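Local coordinates for periplasmic binding protein (Veillonella parvula, PDB 4MO9), which probably captures a small solute, perhaps an iron chelate, outside the membrane for an ABC importer, and here holds trimethylamine oxide, at residues Ala38-Phe52 with Lys65-Arg78. Sequence-based numbering, arbitrary orientation.
Sequences AERVVLQWSGAGGPF and KVIAGMDTSLQDYR. With TMO (trimethylamine oxide), chain B.
With chi1 at 60°, D71 carries its carboxylate between its own backbone N and carbonyl carbon and holds it against S46, whose OG, beside its backbone N (chi1 -66°), faces the same group. The carboxylate takes both donors of that serine on its syn sides: S46 OG gives to D71 OD1 at 2.6 Å, and S46 N to D71 OD2 at 2.8 Å in an almost straight bond. A water bonded to W45 N donates to D71 OD2 as well. An alanine in place of D71 would probably leave S46 N and OG without their acceptor and the W45–A48 turn freer to shift. S73 OG donates to S46 O (2.7 Å) and accepts from R78 NH1, so one hydroxyl ties the turn to the arginine. Earlier in both segments, parallel strands 41-42 and 67-69 pair as part of a beta-alpha-beta unit, joined through helix 52-59, in the parallel sheet of one lobe of a periplasmic binding protein. A beta bulge shifts the register by one residue between the V41–I67 and V42–G69 pairs, and V41 O accepts from both A68 N and G69 N; L43 N then bonds G69 O at 2.9 Å. L43 CD1 packs on I67 CG2 and on the methyl CE of selenomethionine M70 (3.7 Å). L74 CD1 lies over the F52 ring face, 4.0 Å from its centroid, in a CH-pi contact. The R78 guanidinium has A48 CB over one face and Y77 CB over the other; at the pocket, R78 NH1 comes within 3.2 Å of trimethylamine oxide CAB, while the ligand's OAE sits above the centre of the W45 ring.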
loop_
_atom_site.group_PDB
_atom_site.type_symbol
_atom_site.label_atom_id
_atom_site.label_comp_id
_atom_site.label_asym_id
_atom_site.label_seq_id
_atom_site.Cartn_x
_atom_site.Cartn_y
_atom_site.Cartn_z
ATOM N N ALA A 38 0.826 2.635 -24.494
ATOM C CA ALA A 38 1.697 1.546 -24.056
ATOM C C ALA A 38 0.965 0.206 -24.112
ATOM O O ALA A 38 -0.193 0.105 -23.699
ATOM C CB ALA A 38 2.162 1.812 -22.644
ATOM N N GLU A 39 1.626 -0.832 -24.612
ATOM C CA GLU A 39 1.006 -2.155 -24.586
ATOM C C GLU A 39 2.037 -3.245 -24.306
ATOM O O GLU A 39 1.735 -4.442 -24.390
ATOM C CB GLU A 39 0.217 -2.424 -25.875
ATOM C CG GLU A 39 1.058 -2.526 -27.125
ATOM C CD GLU A 39 0.217 -2.576 -28.403
ATOM O OE1 GLU A 39 0.592 -1.887 -29.375
ATOM O OE2 GLU A 39 -0.806 -3.303 -28.441
ATOM N N ARG A 40 3.252 -2.817 -23.961
ATOM C CA ARG A 40 4.310 -3.735 -23.543
ATOM C C ARG A 40 5.042 -3.195 -22.315
ATOM O O ARG A 40 6.237 -2.858 -22.367
ATOM C CB ARG A 40 5.269 -4.022 -24.702
ATOM C CG ARG A 40 4.590 -4.749 -25.848
ATOM C CD ARG A 40 5.559 -5.103 -26.961
ATOM N NE ARG A 40 6.467 -6.174 -26.560
ATOM C CZ ARG A 40 6.120 -7.456 -26.479
ATOM N NH1 ARG A 40 4.875 -7.833 -26.758
ATOM N NH2 ARG A 40 7.014 -8.364 -26.108
ATOM N N VAL A 41 4.312 -3.120 -21.203
ATOM C CA VAL A 41 4.835 -2.564 -19.963
ATOM C C VAL A 41 5.709 -3.597 -19.230
ATOM O O VAL A 41 5.387 -4.789 -19.239
ATOM C CB VAL A 41 3.663 -2.124 -19.050
ATOM C CG1 VAL A 41 4.167 -1.571 -17.713
ATOM C CG2 VAL A 41 2.771 -1.090 -19.766
ATOM N N VAL A 42 6.813 -3.151 -18.622
ATOM C CA VAL A 42 7.565 -3.978 -17.667
ATOM C C VAL A 42 7.221 -3.513 -16.251
ATOM O O VAL A 42 7.442 -2.349 -15.898
ATOM C CB VAL A 42 9.097 -3.888 -17.878
ATOM C CG1 VAL A 42 9.841 -4.598 -16.751
ATOM C CG2 VAL A 42 9.496 -4.481 -19.227
ATOM N N LEU A 43 6.661 -4.413 -15.450
ATOM C CA LEU A 43 6.251 -4.082 -14.083
ATOM C C LEU A 43 7.407 -4.111 -13.095
ATOM O O LEU A 43 8.311 -4.947 -13.201
ATOM C CB LEU A 43 5.199 -5.081 -13.601
ATOM C CG LEU A 43 3.935 -5.183 -14.448
ATOM C CD1 LEU A 43 3.048 -6.331 -13.937
ATOM C CD2 LEU A 43 3.186 -3.856 -14.419
ATOM N N GLN A 44 7.358 -3.208 -12.116
ATOM C CA GLN A 44 8.219 -3.263 -10.943
ATOM C C GLN A 44 7.366 -2.987 -9.707
ATOM O O GLN A 44 6.354 -2.265 -9.797
ATOM C CB GLN A 44 9.333 -2.218 -11.027
ATOM C CG GLN A 44 10.370 -2.494 -12.084
ATOM C CD GLN A 44 11.262 -3.675 -11.735
ATOM O OE1 GLN A 44 11.152 -4.748 -12.337
ATOM N NE2 GLN A 44 12.163 -3.478 -10.790
ATOM N N TRP A 45 7.787 -3.552 -8.576
ATOM C CA TRP A 45 7.120 -3.381 -7.270
ATOM C C TRP A 45 5.603 -3.624 -7.292
ATOM O O TRP A 45 4.837 -2.858 -6.698
ATOM C CB TRP A 45 7.417 -1.984 -6.692
ATOM C CG TRP A 45 8.802 -1.855 -6.141
ATOM C CD1 TRP A 45 9.856 -2.718 -6.340
ATOM C CD2 TRP A 45 9.296 -0.808 -5.287
ATOM N NE1 TRP A 45 10.971 -2.265 -5.652
ATOM C CE2 TRP A 45 10.651 -1.098 -5.005
ATOM C CE3 TRP A 45 8.722 0.342 -4.732
ATOM C CZ2 TRP A 45 11.440 -0.275 -4.182
ATOM C CZ3 TRP A 45 9.508 1.159 -3.916
ATOM C CH2 TRP A 45 10.853 0.842 -3.651
ATOM N N SER A 46 5.167 -4.693 -7.954
ATOM C CA SER A 46 3.742 -5.008 -8.015
ATOM C C SER A 46 3.151 -5.243 -6.623
ATOM O O SER A 46 3.705 -5.998 -5.812
ATOM C CB SER A 46 3.480 -6.197 -8.942
ATOM O OG SER A 46 3.796 -5.827 -10.276
ATOM N N GLY A 47 2.040 -4.566 -6.340
ATOM C CA GLY A 47 1.405 -4.682 -5.043
ATOM C C GLY A 47 2.113 -3.866 -3.981
ATOM O O GLY A 47 1.758 -3.950 -2.794
ATOM N N ALA A 48 3.115 -3.088 -4.388
ATOM C CA ALA A 48 3.902 -2.308 -3.438
ATOM C C ALA A 48 4.188 -0.890 -3.938
ATOM O O ALA A 48 5.291 -0.358 -3.741
ATOM C CB ALA A 48 5.208 -3.032 -3.119
ATOM N N GLY A 49 3.203 -0.266 -4.575
ATOM C CA GLY A 49 3.404 1.100 -5.033
ATOM C C GLY A 49 3.923 1.204 -6.454
ATOM O O GLY A 49 4.057 2.312 -6.988
ATOM N N GLY A 50 4.214 0.063 -7.081
ATOM C CA GLY A 50 4.437 0.034 -8.525
ATOM C C GLY A 50 3.088 0.126 -9.232
ATOM O O GLY A 50 2.044 0.157 -8.575
ATOM N N PRO A 51 3.082 0.132 -10.568
ATOM C CA PRO A 51 1.829 0.413 -11.291
ATOM C C PRO A 51 0.809 -0.739 -11.338
ATOM O O PRO A 51 -0.316 -0.485 -11.755
ATOM C CB PRO A 51 2.319 0.716 -12.711
ATOM C CG PRO A 51 3.556 -0.134 -12.843
ATOM C CD PRO A 51 4.229 -0.007 -11.487
ATOM N N PHE A 52 1.170 -1.952 -10.915
ATOM C CA PHE A 52 0.291 -3.119 -11.121
ATOM C C PHE A 52 -1.187 -2.912 -10.792
ATOM O O PHE A 52 -2.061 -3.160 -11.632
ATOM C CB PHE A 52 0.800 -4.350 -10.366
ATOM C CG PHE A 52 -0.143 -5.522 -10.445
ATOM C CD1 PHE A 52 -0.990 -5.828 -9.381
ATOM C CD2 PHE A 52 -0.201 -6.304 -11.597
ATOM C CE1 PHE A 52 -1.871 -6.901 -9.462
ATOM C CE2 PHE A 52 -1.082 -7.382 -11.687
ATOM C CZ PHE A 52 -1.919 -7.677 -10.611
ATOM N N LYS A 65 -3.003 -7.994 -21.631
ATOM C CA LYS A 65 -2.712 -7.569 -23.004
ATOM C C LYS A 65 -1.749 -6.378 -23.124
ATOM O O LYS A 65 -1.331 -6.028 -24.234
ATOM C CB LYS A 65 -4.010 -7.238 -23.739
ATOM C CG LYS A 65 -5.015 -8.372 -23.798
ATOM C CD LYS A 65 -6.162 -8.006 -24.741
ATOM C CE LYS A 65 -7.196 -9.119 -24.837
ATOM N NZ LYS A 65 -7.965 -9.270 -23.561
ATOM N N VAL A 66 -1.401 -5.753 -22.001
ATOM C CA VAL A 66 -0.494 -4.602 -22.032
ATOM C C VAL A 66 0.801 -4.832 -21.248
ATOM O O VAL A 66 1.643 -3.931 -21.150
ATOM C CB VAL A 66 -1.168 -3.316 -21.482
ATOM C CG1 VAL A 66 -2.464 -3.026 -22.234
ATOM C CG2 VAL A 66 -1.426 -3.445 -19.991
ATOM N N ILE A 67 0.958 -6.019 -20.669
ATOM C CA ILE A 67 2.133 -6.298 -19.841
ATOM C C ILE A 67 3.114 -7.214 -20.575
ATOM O O ILE A 67 2.758 -8.337 -20.935
ATOM C CB ILE A 67 1.740 -6.963 -18.506
ATOM C CG1 ILE A 67 0.831 -6.039 -17.684
ATOM C CG2 ILE A 67 2.992 -7.337 -17.703
ATOM C CD1 ILE A 67 0.137 -6.740 -16.524
ATOM N N ALA A 68 4.339 -6.738 -20.796
ATOM C CA ALA A 68 5.367 -7.534 -21.473
ATOM C C ALA A 68 6.275 -8.280 -20.481
ATOM O O ALA A 68 6.840 -9.336 -20.811
ATOM C CB ALA A 68 6.203 -6.648 -22.363
ATOM N N GLY A 69 6.427 -7.715 -19.281
ATOM C CA GLY A 69 7.293 -8.297 -18.271
ATOM C C GLY A 69 6.695 -8.202 -16.886
ATOM O O GLY A 69 6.310 -7.111 -16.432
HETATM N N MSE A 70 6.634 -9.348 -16.207
HETATM C CA MSE A 70 6.033 -9.458 -14.886
HETATM C C MSE A 70 7.136 -9.593 -13.835
HETATM O O MSE A 70 8.015 -10.451 -13.965
HETATM C CB MSE A 70 5.113 -10.687 -14.867
HETATM C CG MSE A 70 4.693 -11.183 -13.488
HETATM SE SE MSE A 70 3.530 -9.923 -12.539
HETATM C CE MSE A 70 2.091 -9.892 -13.804
ATOM N N ASP A 71 7.120 -8.740 -12.815
ATOM C CA ASP A 71 8.096 -8.856 -11.731
ATOM C C ASP A 71 7.642 -9.953 -10.770
ATOM O O ASP A 71 6.558 -10.524 -10.946
ATOM C CB ASP A 71 8.252 -7.534 -10.975
ATOM C CG ASP A 71 6.953 -7.067 -10.348
ATOM O OD1 ASP A 71 5.878 -7.327 -10.933
ATOM O OD2 ASP A 71 6.996 -6.443 -9.262
ATOM N N THR A 72 8.459 -10.251 -9.760
ATOM C CA THR A 72 8.159 -11.351 -8.837
ATOM C C THR A 72 7.747 -10.870 -7.453
ATOM O O THR A 72 7.668 -11.664 -6.508
ATOM C CB THR A 72 9.362 -12.290 -8.662
ATOM O OG1 THR A 72 10.423 -11.586 -8.015
ATOM C CG2 THR A 72 9.850 -12.776 -10.003
ATOM N N SER A 73 7.496 -9.568 -7.338
ATOM C CA SER A 73 7.094 -8.961 -6.072
ATOM C C SER A 73 5.869 -9.643 -5.438
ATOM O O SER A 73 5.898 -10.013 -4.252
ATOM C CB SER A 73 6.858 -7.459 -6.283
ATOM O OG SER A 73 6.216 -6.870 -5.170
ATOM N N LEU A 74 4.808 -9.836 -6.220
ATOM C CA LEU A 74 3.608 -10.500 -5.708
ATOM C C LEU A 74 3.919 -11.939 -5.316
ATOM O O LEU A 74 3.630 -12.362 -4.181
ATOM C CB LEU A 74 2.462 -10.465 -6.730
ATOM C CG LEU A 74 1.878 -9.101 -7.124
ATOM C CD1 LEU A 74 0.842 -9.256 -8.231
ATOM C CD2 LEU A 74 1.258 -8.402 -5.926
ATOM N N GLN A 75 4.517 -12.687 -6.243
ATOM C CA GLN A 75 4.866 -14.094 -5.998
ATOM C C GLN A 75 5.700 -14.295 -4.727
ATOM O O GLN A 75 5.490 -15.254 -3.979
ATOM C CB GLN A 75 5.631 -14.676 -7.194
ATOM C CG GLN A 75 4.888 -14.632 -8.530
ATOM C CD GLN A 75 5.112 -13.340 -9.318
ATOM O OE1 GLN A 75 4.953 -12.230 -8.796
ATOM N NE2 GLN A 75 5.486 -13.488 -10.588
ATOM N N ASP A 76 6.639 -13.386 -4.481
ATOM C CA ASP A 76 7.598 -13.550 -3.390
ATOM C C ASP A 76 7.141 -12.964 -2.053
ATOM O O ASP A 76 7.450 -13.509 -0.998
ATOM C CB ASP A 76 8.953 -12.944 -3.777
ATOM C CG ASP A 76 9.626 -13.688 -4.918
ATOM O OD1 ASP A 76 9.170 -14.800 -5.271
ATOM O OD2 ASP A 76 10.622 -13.157 -5.459
ATOM N N TYR A 77 6.410 -11.856 -2.092
ATOM C CA TYR A 77 6.136 -11.101 -0.873
ATOM C C TYR A 77 4.654 -10.934 -0.577
ATOM O O TYR A 77 4.284 -10.464 0.493
ATOM C CB TYR A 77 6.798 -9.721 -0.950
ATOM C CG TYR A 77 8.289 -9.790 -1.166
ATOM C CD1 TYR A 77 9.112 -10.440 -0.250
ATOM C CD2 TYR A 77 8.877 -9.204 -2.284
ATOM C CE1 TYR A 77 10.478 -10.510 -0.439
ATOM C CE2 TYR A 77 10.250 -9.263 -2.482
ATOM C CZ TYR A 77 11.043 -9.918 -1.554
ATOM O OH TYR A 77 12.404 -9.985 -1.744
ATOM N N ARG A 78 3.813 -11.298 -1.540
ATOM C CA ARG A 78 2.371 -11.184 -1.382
ATOM C C ARG A 78 1.706 -12.389 -2.044
ATOM O O ARG A 78 0.812 -12.238 -2.879
ATOM C CB ARG A 78 1.880 -9.860 -1.989
ATOM C CG ARG A 78 2.288 -8.627 -1.175
ATOM C CD ARG A 78 2.491 -7.377 -2.017
ATOM N NE ARG A 78 3.868 -7.239 -2.492
ATOM C CZ ARG A 78 4.859 -6.686 -1.791
ATOM N NH1 ARG A 78 6.077 -6.606 -2.312
ATOM N NH2 ARG A 78 4.639 -6.217 -0.570
HETATM C CAA TMO B . 8.815 -4.938 -0.785
HETATM N NAC TMO B . 9.377 -4.355 -2.011
HETATM C CAD TMO B . 10.642 -5.025 -2.343
HETATM C CAB TMO B . 8.449 -4.574 -3.125
HETATM O OAE TMO B . 9.565 -3.124 -1.835
HETATM O O HOH W 1 2.315 -7.288 -23.872
HETATM O O HOH W 2 9.498 -5.753 -8.263
#